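Local coordinates for protein laccase (Botrytis aclada, PDB 3SQR) that probably oxidises phenolic substrates such as hydroquinones with copper, reducing dioxygen to water, and serves in lignin degradation and the detoxification of lignin-derived products, at residues V270-H275 and I528-S533; I461-H466 and L524-A529. One frame throughout, in Å; residues are numbered along the deposited sequence.

Overall arrangement
Going from the N terminus, the chain first lays down 270-275, a loop joining strands 262-269 and 276-280 in the second cupredoxin-like domain. It then enters the third domain, passing through strand 463-467 before it reaches strand 520-526 and the short helix 529-533. Contact 2 closes a loop of 57 intervening residues, pairing neighbouring strands of one sheet. Contact 1 closes a far longer one, 252 residues, and the smaller loop falls within its span. Both end on the same piece of chain and share Ile-528 and Ala-529, their centres about 7 Å apart. Contact 1 joins the second and third domains, contact 2 lies within the third, and both reach the same copper ion.

Contact 1 (V270-H275 and I528-S533); sequences VGIDSH and IAWHAS. With CU (copper (II) ion), chain D.
Ala-529 and Ile-272 are joined by the one hydrogen bond across this contact: the amide N of Ala-529 gives its proton to Ile-272 O at 3.0 Å, in the carbonyl plane and with an angle of 151° at the hydrogen. The same oxygen takes a CA-H contact from Ile-528, so it faces the very start of helix 529-533, where Ile-528 is the N-cap residue. The second kind of interaction is CH-pi. Ile-272 CG2 sits over one face of Trp-530, offset toward the rim, 3.2 Å from NE1 and 3.4 Å from CE2 of the indole; with CG2 anti to the backbone N of Ile-272, that methyl is the branch that does the touching. Asp-273 brings a carboxylate to the edge of the same indole, its OD2 in the ring plane and 3.8 Å from Trp-530 CD1. Asp-273 CG packs 3.5 Å from Ile-528 CG2, a methyl that also lies over the centre of one face of the His-531 ring. Helix 210-217 packs on Trp-530. Ile-528 CD1 comes to 3.5 Å from the copper that His-531 ND1 binds, and through Ile-528 the interface between two cupredoxin-like domains reaches the type 1 site of this multicopper oxidase.

Contact 2 (I461-H466 and L524-A529); sequences IWHPIH and LHCHIA. With CU (copper (II) ion), chain D; CU (copper (II) ion), chain E; CU (copper (II) ion), chain F.
Cys-526 and His-463 meet at a copper ion, SG binding it at 2.2 Å and His-463 ND1 at 2.0 Å; His-531 supplies the third ligand. The sulfur, anti to the backbone N (chi1 -180°), lies at the edge of the His-463 ring, in its plane, and accepts a hydrogen bond from Ile-528 N at 3.4 Å. Flanking the cysteine, His-525 NE2 and His-527 NE2 bind one each of two further coppers. This His-Cys-His run is the hallmark of multicopper oxidases, the path by which, in this family, electrons pass from the type 1 copper to the trinuclear centre, of which two coppers are modelled. His-466 lies side by side with both histidines, its ND1 hydrogen-bonded at 3.0 Å to the water on the His-525 copper. That ND1 is 2.8 Å from the same copper, long for a bond; by similarity His-466 belongs to the type 2 site. One step out, His-525 ND1 donates to Cys-526 O from above the carbonyl plane. The backbone carrying His-466 and His-525 is antiparallel sheet, the two joined by two bonds, and His-527 N reaches Pro-464 O at 2.8 Å. Ile-465 CG2 packs on Leu-524 CG, and Pro-464 CD on Ile-528 CG1.

Contact 1 (V270-H275 and I528-S533)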
loop_
_atom_site.group_PDB
_atom_site.type_symbol
_atom_site.label_atom_id
_atom_site.label_comp_id
_atom_site.label_asym_id
_atom_site.label_seq_id
_atom_site.Cartn_x
_atom_site.Cartn_y
_atom_site.Cartn_z
ATOM N N VAL A 270 -4.325 -2.061 4.877
ATOM C CA VAL A 270 -3.150 -1.353 5.421
ATOM C C VAL A 270 -2.613 -2.012 6.673
ATOM O O VAL A 270 -1.886 -1.383 7.461
ATOM C CB VAL A 270 -3.475 0.142 5.696
ATOM C CG1 VAL A 270 -3.895 0.817 4.389
ATOM C CG2 VAL A 270 -4.518 0.307 6.843
ATOM N N GLY A 271 -2.832 -3.316 6.812
ATOM C CA GLY A 271 -2.422 -4.029 7.962
ATOM C C GLY A 271 -0.934 -4.342 7.895
ATOM O O GLY A 271 -0.297 -4.163 6.833
ATOM N N ILE A 272 -0.384 -4.705 9.046
ATOM C CA ILE A 272 1.018 -5.141 9.196
ATOM C C ILE A 272 1.157 -6.501 8.541
ATOM O O ILE A 272 2.105 -6.787 7.835
ATOM C CB ILE A 272 1.321 -5.258 10.731
ATOM C CG1 ILE A 272 1.376 -3.882 11.347
ATOM C CG2 ILE A 272 2.606 -6.038 11.040
ATOM C CD1 ILE A 272 1.244 -3.942 12.879
ATOM N N ASP A 273 0.183 -7.347 8.806
ATOM C CA ASP A 273 0.187 -8.717 8.250
ATOM C C ASP A 273 -1.189 -9.271 8.280
ATOM O O ASP A 273 -1.524 -10.095 9.126
ATOM C CB ASP A 273 1.124 -9.598 9.044
ATOM C CG ASP A 273 1.454 -10.923 8.323
ATOM O OD1 ASP A 273 0.791 -11.253 7.337
ATOM O OD2 ASP A 273 2.404 -11.602 8.745
ATOM N N SER A 274 -2.006 -8.815 7.329
ATOM C CA SER A 274 -3.432 -9.080 7.296
ATOM C C SER A 274 -3.833 -9.332 5.895
ATOM O O SER A 274 -3.396 -8.601 5.006
ATOM C CB SER A 274 -4.242 -7.874 7.838
ATOM O OG SER A 274 -3.761 -6.684 7.223
ATOM N N HIS A 275 -4.791 -10.221 5.714
ATOM C CA HIS A 275 -5.417 -10.451 4.417
ATOM C C HIS A 275 -6.898 -10.370 4.639
ATOM O O HIS A 275 -7.416 -10.915 5.637
ATOM C CB HIS A 275 -5.084 -11.823 3.825
ATOM C CG HIS A 275 -5.405 -11.937 2.376
ATOM N ND1 HIS A 275 -6.673 -12.208 1.912
ATOM C CD2 HIS A 275 -4.627 -11.760 1.278
ATOM C CE1 HIS A 275 -6.657 -12.200 0.583
ATOM N NE2 HIS A 275 -5.425 -11.976 0.178
ATOM N N ILE A 528 4.088 -7.010 3.586
ATOM C CA ILE A 528 3.898 -7.501 4.952
ATOM C C ILE A 528 5.051 -6.848 5.739
ATOM O O ILE A 528 6.227 -7.050 5.402
ATOM C CB ILE A 528 3.946 -9.021 5.033
ATOM C CG1 ILE A 528 2.747 -9.661 4.336
ATOM C CG2 ILE A 528 4.039 -9.455 6.555
ATOM C CD1 ILE A 528 2.859 -11.209 4.120
ATOM N N ALA A 529 4.721 -5.984 6.690
ATOM C CA ALA A 529 5.702 -5.134 7.273
ATOM C C ALA A 529 6.829 -5.936 7.897
ATOM O O ALA A 529 7.978 -5.547 7.757
ATOM C CB ALA A 529 5.059 -4.145 8.328
ATOM N N TRP A 530 6.494 -7.044 8.565
ATOM C CA TRP A 530 7.547 -7.901 9.092
ATOM C C TRP A 530 8.490 -8.370 8.014
ATOM O O TRP A 530 9.705 -8.359 8.267
ATOM C CB TRP A 530 6.995 -9.099 9.829
ATOM C CG TRP A 530 5.906 -8.801 10.812
ATOM C CD1 TRP A 530 4.655 -9.274 10.790
ATOM C CD2 TRP A 530 6.020 -8.010 12.003
ATOM N NE1 TRP A 530 3.964 -8.846 11.886
ATOM C CE2 TRP A 530 4.804 -8.093 12.657
ATOM C CE3 TRP A 530 7.088 -7.347 12.627
ATOM C CZ2 TRP A 530 4.576 -7.468 13.883
ATOM C CZ3 TRP A 530 6.867 -6.728 13.814
ATOM C CH2 TRP A 530 5.606 -6.791 14.418
ATOM N N HIS A 531 7.952 -8.747 6.849
ATOM C CA HIS A 531 8.771 -9.311 5.765
ATOM C C HIS A 531 9.634 -8.240 5.143
ATOM O O HIS A 531 10.823 -8.459 4.904
ATOM C CB HIS A 531 7.889 -9.986 4.721
ATOM C CG HIS A 531 7.155 -11.181 5.259
ATOM N ND1 HIS A 531 6.345 -11.966 4.495
ATOM C CD2 HIS A 531 7.094 -11.698 6.515
ATOM C CE1 HIS A 531 5.837 -12.934 5.237
ATOM N NE2 HIS A 531 6.300 -12.802 6.469
ATOM N N ALA A 532 9.079 -7.055 4.960
ATOM C CA ALA A 532 9.878 -5.922 4.524
ATOM C C ALA A 532 11.024 -5.654 5.458
ATOM O O ALA A 532 12.168 -5.481 5.041
ATOM C CB ALA A 532 8.962 -4.628 4.353
ATOM N N SER A 533 10.725 -5.626 6.748
ATOM C CA SER A 533 11.743 -5.377 7.772
ATOM C C SER A 533 12.820 -6.494 7.834
ATOM O O SER A 533 14.017 -6.203 8.128
ATOM C CB SER A 533 11.088 -5.240 9.108
ATOM O OG SER A 533 10.638 -3.914 9.243
HETATM CU CU CU D . 6.019 -11.487 2.556
#

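Contact 2 (I461-H466 and L524-A529)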
loop_
_atom_site.group_PDB
_atom_site.type_symbol
_atom_site.label_atom_id
_atom_site.label_comp_id
_atom_site.label_asym_id
_atom_site.label_seq_id
_atom_site.Cartn_x
_atom_site.Cartn_y
_atom_site.Cartn_z
ATOM N N ILE A 461 3.499 -18.832 1.580
ATOM C CA ILE A 461 2.849 -17.551 1.933
ATOM C C ILE A 461 2.562 -16.736 0.658
ATOM O O ILE A 461 3.395 -16.713 -0.230
ATOM C CB ILE A 461 3.699 -16.717 2.873
ATOM C CG1 ILE A 461 3.806 -17.383 4.289
ATOM C CG2 ILE A 461 3.032 -15.301 2.999
ATOM C CD1 ILE A 461 5.046 -16.986 5.104
ATOM N N TRP A 462 1.396 -16.098 0.560
ATOM C CA TRP A 462 1.111 -15.200 -0.593
ATOM C C TRP A 462 1.553 -13.761 -0.268
ATOM O O TRP A 462 0.883 -13.079 0.538
ATOM C CB TRP A 462 -0.390 -15.232 -0.923
ATOM C CG TRP A 462 -0.812 -16.501 -1.540
ATOM C CD1 TRP A 462 -0.754 -17.738 -0.979
ATOM C CD2 TRP A 462 -1.368 -16.680 -2.855
ATOM N NE1 TRP A 462 -1.276 -18.674 -1.840
ATOM C CE2 TRP A 462 -1.627 -18.055 -3.012
ATOM C CE3 TRP A 462 -1.671 -15.810 -3.898
ATOM C CZ2 TRP A 462 -2.170 -18.589 -4.180
ATOM C CZ3 TRP A 462 -2.225 -16.345 -5.088
ATOM C CH2 TRP A 462 -2.465 -17.718 -5.204
ATOM N N HIS A 463 2.712 -13.349 -0.795
ATOM C CA HIS A 463 3.398 -12.117 -0.415
ATOM C C HIS A 463 2.912 -10.967 -1.288
ATOM O O HIS A 463 2.997 -11.056 -2.511
ATOM C CB HIS A 463 4.927 -12.212 -0.568
ATOM C CG HIS A 463 5.546 -13.336 0.198
ATOM N ND1 HIS A 463 6.041 -13.177 1.468
ATOM C CD2 HIS A 463 5.740 -14.643 -0.128
ATOM C CE1 HIS A 463 6.498 -14.344 1.916
ATOM N NE2 HIS A 463 6.365 -15.236 0.948
ATOM N N PRO A 464 2.331 -9.916 -0.671
ATOM C CA PRO A 464 1.871 -8.752 -1.461
ATOM C C PRO A 464 3.057 -7.926 -1.937
ATOM O O PRO A 464 3.739 -7.259 -1.144
ATOM C CB PRO A 464 1.019 -7.982 -0.468
ATOM C CG PRO A 464 1.666 -8.327 0.900
ATOM C CD PRO A 464 2.046 -9.763 0.772
ATOM N N ILE A 465 3.357 -8.021 -3.222
ATOM C CA ILE A 465 4.610 -7.412 -3.692
ATOM C C ILE A 465 4.224 -6.056 -4.267
ATOM O O ILE A 465 3.317 -5.955 -5.127
ATOM C CB ILE A 465 5.227 -8.265 -4.835
ATOM C CG1 ILE A 465 5.556 -9.660 -4.304
ATOM C CG2 ILE A 465 6.433 -7.534 -5.470
ATOM C CD1 ILE A 465 6.577 -9.650 -3.174
ATOM N N HIS A 466 4.897 -5.028 -3.768
ATOM C CA HIS A 466 4.680 -3.664 -4.180
ATOM C C HIS A 466 5.904 -3.205 -4.962
ATOM O O HIS A 466 7.039 -3.355 -4.481
ATOM C CB HIS A 466 4.543 -2.790 -2.936
ATOM C CG HIS A 466 4.464 -1.329 -3.249
ATOM N ND1 HIS A 466 4.959 -0.341 -2.411
ATOM C CD2 HIS A 466 3.856 -0.698 -4.270
ATOM C CE1 HIS A 466 4.734 0.828 -2.974
ATOM N NE2 HIS A 466 4.063 0.633 -4.095
ATOM N N LEU A 524 11.207 -2.626 -4.598
ATOM C CA LEU A 524 10.167 -3.623 -4.766
ATOM C C LEU A 524 10.272 -4.511 -3.530
ATOM O O LEU A 524 11.349 -4.896 -3.137
ATOM C CB LEU A 524 10.388 -4.459 -6.023
ATOM C CG LEU A 524 9.445 -5.671 -6.144
ATOM C CD1 LEU A 524 9.077 -5.904 -7.605
ATOM C CD2 LEU A 524 10.086 -6.914 -5.462
ATOM N N HIS A 525 9.150 -4.771 -2.879
ATOM C CA HIS A 525 9.189 -5.467 -1.639
ATOM C C HIS A 525 7.873 -6.078 -1.298
ATOM O O HIS A 525 6.841 -5.669 -1.829
ATOM C CB HIS A 525 9.591 -4.522 -0.516
ATOM C CG HIS A 525 8.602 -3.442 -0.264
ATOM N ND1 HIS A 525 7.720 -3.466 0.794
ATOM C CD2 HIS A 525 8.338 -2.307 -0.953
ATOM C CE1 HIS A 525 6.995 -2.363 0.775
ATOM N NE2 HIS A 525 7.326 -1.661 -0.296
ATOM N N CYS A 526 7.932 -7.097 -0.447
ATOM C CA CYS A 526 6.729 -7.594 0.213
ATOM C C CYS A 526 6.221 -6.503 1.165
ATOM O O CYS A 526 7.015 -5.884 1.909
ATOM C CB CYS A 526 7.042 -8.853 1.014
ATOM S SG CYS A 526 5.582 -9.433 1.788
ATOM N N HIS A 527 4.919 -6.263 1.134
ATOM C CA HIS A 527 4.295 -5.219 1.928
ATOM C C HIS A 527 3.834 -5.733 3.286
ATOM O O HIS A 527 3.262 -4.955 4.101
ATOM C CB HIS A 527 3.072 -4.599 1.177
ATOM C CG HIS A 527 2.941 -3.112 1.352
ATOM N ND1 HIS A 527 2.758 -2.543 2.582
ATOM C CD2 HIS A 527 2.935 -2.083 0.450
ATOM C CE1 HIS A 527 2.662 -1.231 2.444
ATOM N NE2 HIS A 527 2.786 -0.914 1.165
ATOM N N ILE A 528 4.088 -7.010 3.586
ATOM C CA ILE A 528 3.898 -7.501 4.952
ATOM C C ILE A 528 5.051 -6.848 5.739
ATOM O O ILE A 528 6.227 -7.050 5.402
ATOM C CB ILE A 528 3.946 -9.021 5.033
ATOM C CG1 ILE A 528 2.747 -9.661 4.336
ATOM C CG2 ILE A 528 4.039 -9.455 6.555
ATOM C CD1 ILE A 528 2.859 -11.209 4.120
ATOM N N ALA A 529 4.721 -5.984 6.690
ATOM C CA ALA A 529 5.702 -5.134 7.273
ATOM C C ALA A 529 6.829 -5.936 7.897
ATOM O O ALA A 529 7.978 -5.547 7.757
ATOM C CB ALA A 529 5.059 -4.145 8.328
HETATM CU CU CU D . 6.019 -11.487 2.556
HETATM CU CU CU E . 7.021 0.276 -0.655
HETATM CU CU CU F . 2.658 1.083 0.547
HETATM O O HOH W 1 5.249 0.616 0.397
#